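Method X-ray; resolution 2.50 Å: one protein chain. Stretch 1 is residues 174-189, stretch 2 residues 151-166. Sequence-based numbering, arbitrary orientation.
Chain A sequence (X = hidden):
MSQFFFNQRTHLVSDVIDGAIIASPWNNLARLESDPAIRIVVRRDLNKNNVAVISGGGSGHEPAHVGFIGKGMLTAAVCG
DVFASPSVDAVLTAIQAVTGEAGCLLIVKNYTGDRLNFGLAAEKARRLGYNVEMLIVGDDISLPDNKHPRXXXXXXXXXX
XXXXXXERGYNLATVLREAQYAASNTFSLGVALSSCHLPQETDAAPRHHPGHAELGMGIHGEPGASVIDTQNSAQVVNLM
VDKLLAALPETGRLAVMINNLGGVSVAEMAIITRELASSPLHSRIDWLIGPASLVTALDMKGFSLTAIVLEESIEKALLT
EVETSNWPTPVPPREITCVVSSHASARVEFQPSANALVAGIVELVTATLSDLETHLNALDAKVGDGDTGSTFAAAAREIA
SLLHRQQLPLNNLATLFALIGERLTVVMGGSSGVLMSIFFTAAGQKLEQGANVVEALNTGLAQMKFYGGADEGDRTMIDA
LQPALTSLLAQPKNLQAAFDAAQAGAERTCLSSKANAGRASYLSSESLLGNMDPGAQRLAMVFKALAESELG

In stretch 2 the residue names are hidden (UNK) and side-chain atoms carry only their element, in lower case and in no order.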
# COMPACT_ATOMS: atom_id res chain seq x y z
N THR A 174 31.56 -9.70 15.33
CA THR A 174 30.44 -10.61 15.53
C THR A 174 29.20 -10.14 14.76
O THR A 174 28.48 -10.93 14.16
CB THR A 174 30.11 -10.74 17.03
OG1 THR A 174 31.28 -11.22 17.71
CG2 THR A 174 28.96 -11.72 17.26
N VAL A 175 28.96 -8.83 14.80
CA VAL A 175 27.83 -8.26 14.09
C VAL A 175 27.97 -8.66 12.62
O VAL A 175 27.07 -9.25 12.03
CB VAL A 175 27.82 -6.73 14.22
CG1 VAL A 175 26.63 -6.15 13.47
CG2 VAL A 175 27.76 -6.34 15.70
N LEU A 176 29.12 -8.33 12.04
CA LEU A 176 29.39 -8.65 10.64
C LEU A 176 29.22 -10.13 10.36
O LEU A 176 28.55 -10.51 9.41
CB LEU A 176 30.82 -8.21 10.29
CG LEU A 176 31.41 -8.64 8.94
CD1 LEU A 176 30.58 -8.09 7.80
CD2 LEU A 176 32.85 -8.13 8.84
N ARG A 177 29.83 -10.97 11.19
CA ARG A 177 29.76 -12.41 11.01
C ARG A 177 28.32 -12.88 10.88
O ARG A 177 27.96 -13.54 9.91
CB ARG A 177 30.42 -13.12 12.21
CG ARG A 177 30.73 -14.60 11.97
CD ARG A 177 30.82 -15.42 13.27
NE ARG A 177 29.54 -16.02 13.66
CZ ARG A 177 28.85 -16.90 12.93
NH1 ARG A 177 29.30 -17.31 11.74
NH2 ARG A 177 27.69 -17.39 13.38
N GLU A 178 27.52 -12.54 11.88
CA GLU A 178 26.11 -12.92 11.91
C GLU A 178 25.31 -12.31 10.77
O GLU A 178 24.46 -12.98 10.16
CB GLU A 178 25.50 -12.51 13.26
CG GLU A 178 26.05 -13.25 14.48
CD GLU A 178 25.77 -14.74 14.43
OE1 GLU A 178 24.73 -15.15 13.89
OE2 GLU A 178 26.60 -15.51 14.96
N ALA A 179 25.58 -11.04 10.49
CA ALA A 179 24.90 -10.32 9.42
C ALA A 179 25.16 -11.02 8.09
O ALA A 179 24.25 -11.20 7.28
CB ALA A 179 25.42 -8.89 9.36
N GLN A 180 26.41 -11.42 7.87
CA GLN A 180 26.76 -12.10 6.65
C GLN A 180 26.06 -13.46 6.62
O GLN A 180 25.57 -13.91 5.59
CB GLN A 180 28.28 -12.26 6.56
CG GLN A 180 28.76 -13.17 5.42
CD GLN A 180 28.47 -12.63 4.01
OE1 GLN A 180 29.10 -11.67 3.56
NE2 GLN A 180 27.50 -13.24 3.33
N TYR A 181 26.01 -14.11 7.77
CA TYR A 181 25.37 -15.42 7.88
C TYR A 181 23.90 -15.31 7.48
O TYR A 181 23.37 -16.17 6.78
CB TYR A 181 25.50 -15.97 9.30
CG TYR A 181 25.01 -17.39 9.47
CD1 TYR A 181 25.59 -18.44 8.76
CD2 TYR A 181 23.95 -17.69 10.33
CE1 TYR A 181 25.14 -19.76 8.90
CE2 TYR A 181 23.49 -19.00 10.48
CZ TYR A 181 24.09 -20.03 9.77
OH TYR A 181 23.63 -21.32 9.94
N ALA A 182 23.24 -14.25 7.94
CA ALA A 182 21.84 -14.05 7.60
C ALA A 182 21.71 -13.83 6.09
O ALA A 182 20.90 -14.47 5.42
CB ALA A 182 21.27 -12.85 8.36
N ALA A 183 22.52 -12.92 5.57
CA ALA A 183 22.50 -12.63 4.15
C ALA A 183 22.57 -13.94 3.35
O ALA A 183 21.69 -14.22 2.54
CB ALA A 183 23.67 -11.72 3.78
N SER A 184 23.61 -14.72 3.60
CA SER A 184 23.81 -15.99 2.90
C SER A 184 22.62 -16.94 2.97
O SER A 184 22.52 -17.88 2.18
CB SER A 184 25.05 -16.70 3.45
OG SER A 184 26.22 -15.95 3.18
N ASN A 185 21.72 -16.71 3.90
CA ASN A 185 20.55 -17.55 4.05
C ASN A 185 19.27 -16.84 3.63
O ASN A 185 18.16 -17.26 4.00
CB ASN A 185 20.44 -18.02 5.50
CG ASN A 185 21.40 -19.15 5.82
OD1 ASN A 185 21.13 -20.31 5.49
ND2 ASN A 185 22.53 -18.83 6.44
N THR A 186 19.41 -15.77 2.86
CA THR A 186 18.26 -15.01 2.42
C THR A 186 18.13 -15.05 0.91
O THR A 186 19.08 -14.77 0.17
CB THR A 186 18.36 -13.55 2.91
OG1 THR A 186 18.44 -13.55 4.34
CG2 THR A 186 17.15 -12.75 2.48
N PHE A 187 16.94 -15.42 0.45
CA PHE A 187 16.65 -15.53 -0.98
C PHE A 187 15.34 -14.82 -1.32
O PHE A 187 14.29 -15.06 -0.71
CB PHE A 187 16.58 -17.01 -1.38
CG PHE A 187 17.74 -17.83 -0.87
CD1 PHE A 187 17.78 -18.27 0.45
CD2 PHE A 187 18.84 -18.09 -1.69
CE1 PHE A 187 18.88 -18.95 0.95
CE2 PHE A 187 19.95 -18.77 -1.20
CZ PHE A 187 19.97 -19.20 0.12
N SER A 188 15.40 -13.92 -2.29
CA SER A 188 14.21 -13.17 -2.69
C SER A 188 13.94 -13.23 -4.19
O SER A 188 14.87 -13.33 -5.00
CB SER A 188 14.36 -11.72 -2.26
OG SER A 188 14.70 -11.64 -0.89
N LEU A 189 12.67 -13.16 -4.54
CA LEU A 189 12.24 -13.16 -5.92
C LEU A 189 11.03 -12.25 -6.06
O LEU A 189 10.05 -12.39 -5.33
CB LEU A 189 11.88 -14.58 -6.37
CG LEU A 189 11.41 -14.71 -7.83
CD1 LEU A 189 12.45 -14.10 -8.75
CD2 LEU A 189 11.15 -16.19 -8.15
N UNK A 151 20.27 -6.36 -4.55
CA UNK A 151 19.81 -6.42 -3.18
C UNK A 151 18.41 -5.82 -3.13
O UNK A 151 18.20 -4.68 -3.55
N UNK A 152 17.46 -6.60 -2.63
CA UNK A 152 16.08 -6.15 -2.53
C UNK A 152 15.49 -6.37 -1.12
O UNK A 152 16.20 -6.31 -0.14
c UNK A 152 15.23 -6.85 -3.62
c UNK A 152 15.77 -6.46 -5.03
c UNK A 152 15.25 -8.37 -3.41
c UNK A 152 15.31 -9.16 -4.69
N UNK A 153 14.20 -6.66 -1.04
CA UNK A 153 13.50 -6.83 0.23
C UNK A 153 14.23 -7.56 1.36
O UNK A 153 14.22 -7.10 2.51
c UNK A 153 12.15 -7.47 -0.00
N UNK A 154 14.86 -8.69 1.05
CA UNK A 154 15.55 -9.45 2.07
C UNK A 154 16.53 -8.64 2.90
O UNK A 154 16.83 -8.99 4.04
N UNK A 155 17.03 -7.56 2.33
CA UNK A 155 17.98 -6.72 3.03
C UNK A 155 17.54 -6.41 4.46
O UNK A 155 18.34 -6.47 5.38
c UNK A 155 18.21 -5.38 2.29
o UNK A 155 18.74 -5.63 0.98
c UNK A 155 19.18 -4.50 3.08
N UNK A 156 16.27 -6.09 4.65
CA UNK A 156 15.82 -5.75 5.99
C UNK A 156 15.90 -6.94 6.94
O UNK A 156 16.01 -6.75 8.15
c UNK A 156 14.34 -3.86 5.22
c UNK A 156 12.08 -6.25 6.26
c UNK A 156 14.38 -5.18 6.00
c UNK A 156 13.40 -6.23 5.47
N UNK A 157 15.83 -8.15 6.42
CA UNK A 157 15.95 -9.30 7.31
C UNK A 157 17.38 -9.29 7.82
O UNK A 157 17.66 -9.77 8.93
c UNK A 157 13.23 -10.55 7.23
c UNK A 157 14.22 -10.76 6.09
c UNK A 157 14.07 -12.15 5.48
c UNK A 157 15.65 -10.60 6.58
N UNK A 158 18.29 -8.73 7.02
CA UNK A 158 19.68 -8.65 7.42
C UNK A 158 19.81 -7.58 8.50
O UNK A 158 20.55 -7.75 9.47
c UNK A 158 22.01 -8.07 6.67
c UNK A 158 20.59 -8.31 6.21
c UNK A 158 20.56 -9.45 5.21
N UNK A 159 19.07 -6.48 8.35
CA UNK A 159 19.11 -5.42 9.35
C UNK A 159 18.69 -6.02 10.70
O UNK A 159 19.29 -5.76 11.72
c UNK A 159 19.96 -2.56 6.37
n UNK A 159 19.84 -3.48 7.31
n UNK A 159 18.81 -1.91 6.28
c UNK A 159 18.57 -3.42 7.86
c UNK A 159 18.14 -4.28 9.01
c UNK A 159 17.93 -2.43 7.20
N UNK A 160 17.63 -6.82 10.66
CA UNK A 160 17.07 -7.44 11.85
C UNK A 160 18.10 -8.24 12.65
O UNK A 160 18.21 -8.10 13.87
n UNK A 160 14.07 -8.55 15.51
c UNK A 160 13.43 -7.81 14.38
c UNK A 160 15.91 -8.36 11.46
c UNK A 160 14.41 -7.47 13.27
c UNK A 160 14.98 -8.73 12.62
N UNK A 161 18.83 -9.10 11.95
CA UNK A 161 19.85 -9.92 12.60
C UNK A 161 21.01 -9.07 13.09
O UNK A 161 21.47 -9.23 14.23
c UNK A 161 19.73 -13.21 12.74
c UNK A 161 21.77 -11.40 11.93
c UNK A 161 20.34 -11.01 11.62
c UNK A 161 19.38 -12.20 11.67
N UNK A 162 21.49 -8.17 12.24
CA UNK A 162 22.59 -7.30 12.63
C UNK A 162 22.19 -6.51 13.88
O UNK A 162 22.97 -6.39 14.83
c UNK A 162 22.92 -6.35 11.50
N UNK A 163 20.97 -5.98 13.87
CA UNK A 163 20.49 -5.20 14.98
C UNK A 163 20.44 -5.97 16.29
O UNK A 163 20.79 -5.44 17.34
N UNK A 164 20.01 -7.22 16.22
CA UNK A 164 19.92 -8.06 17.40
C UNK A 164 21.24 -8.07 18.15
O UNK A 164 21.31 -7.71 19.32
c UNK A 164 20.55 -12.07 19.63
c UNK A 164 20.60 -11.22 18.52
c UNK A 164 18.28 -11.39 20.04
o UNK A 164 19.34 -12.98 21.49
c UNK A 164 19.49 -10.44 18.16
c UNK A 164 19.39 -12.15 20.38
c UNK A 164 19.56 -9.49 16.99
c UNK A 164 18.33 -10.54 18.93
N UNK A 165 22.30 -8.47 17.46
CA UNK A 165 23.62 -8.55 18.06
C UNK A 165 24.20 -7.19 18.46
O UNK A 165 24.77 -7.07 19.54
c UNK A 165 24.53 -11.67 17.96
c UNK A 165 24.57 -9.29 17.12
c UNK A 165 23.53 -11.19 15.83
c UNK A 165 23.14 -12.54 15.71
c UNK A 165 23.45 -13.45 16.72
c UNK A 165 24.15 -13.01 17.84
c UNK A 165 24.22 -10.75 16.96
N UNK A 166 24.06 -6.19 17.61
CA UNK A 166 24.59 -4.86 17.92
C UNK A 166 24.01 -4.27 19.20
O UNK A 166 24.75 -3.70 20.01
c UNK A 166 24.36 -3.91 16.75

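Position 151 has no side-chain atoms and lies out of reach of stretch 1: Gly151. Position 152 carries four carbons, forked at the first, with one arm two carbons long; the inner carbon of that arm lies 3.7 Å from Ser188 CB. This is Ile152, and that carbon is CG1. Position 153 has one carbon, CB, pointing sideways: Ala153.

Position 154 has no side-chain atoms. Since an ideal CB would clash with Thr186 CG2 (2.5 Å) and Ser188 OG (3.0 Å), only a residue without one fits here; Thr186 CG2 comes to 3.7 Å from the CA. It is Gly154. Position 155 has one carbon bearing an oxygen and a carbon, and points away: Thr155. Thr155 N closes the type I turn from Ile152 by donating to Ile152 O (2.9 Å), and Thr155 OG1 donates to the same oxygen (2.9 Å).

Position 156, four carbons forked at the first with one arm two carbons long, is Ile156, out of reach. Position 157 also has four carbons, but forked at the second, and one carbon beyond the fork lies 4.3 Å from Thr186 CG2; this is Leu157, and that carbon is CD1. Position 158 is one carbon carrying two more, one 4.4 Å from Ala179 CB and the other 4.1 Å from Ala183 CB: Val158, the two being CG1 and CG2 respectively.

Position 159 has one carbon, then a five-membered ring of three carbons and two nitrogens: His159, pointing away. Position 160, four carbons in a row ending in nitrogen, is Lys160, whose NZ is hydrogen-bonded elsewhere in the structure. Position 161 has four carbons forked at the first with a two-carbon arm; its CB is 3.9 Å from Ala182 CB, and its one-carbon arm lies 3.6 Å from Glu178 O. This is Ile161, and that arm is CG2.

Position 162 has one carbon, 4.2 Å from both Ala179 CB and Val175 CG1: Ala162. Position 163 has none, and an ideal CB would be crowded by His159 O at 3.1 Å: Gly163. Position 164, one carbon, then a ring of six carbons bearing an oxygen, is Tyr164, out of reach. Position 165 has one carbon, then a six-carbon ring without oxygen; Glu178 CG sits 3.4 Å from the ring centroid, 20° off the normal, a CH-pi contact over one face. This is Phe165. Position 166, one carbon 4.3 Å from Val175 CG2, is Ala166.

The two helices run nearly antiparallel (153°), their axes approaching to 8.4 Å. Small residues permit this: Ala179 and Ala162 bring their CA atoms within 5.0 Å. No hydrogen bond crosses the contact, which buries 664 Å² mainly through apolar packing. Glu178 keeps its carboxylate paired with Arg177 (OE2 to NH2, 2.7 Å) while its CG packs on Phe165.

Stretch 2 (151-166) GIAGTILVHKIAGYFA
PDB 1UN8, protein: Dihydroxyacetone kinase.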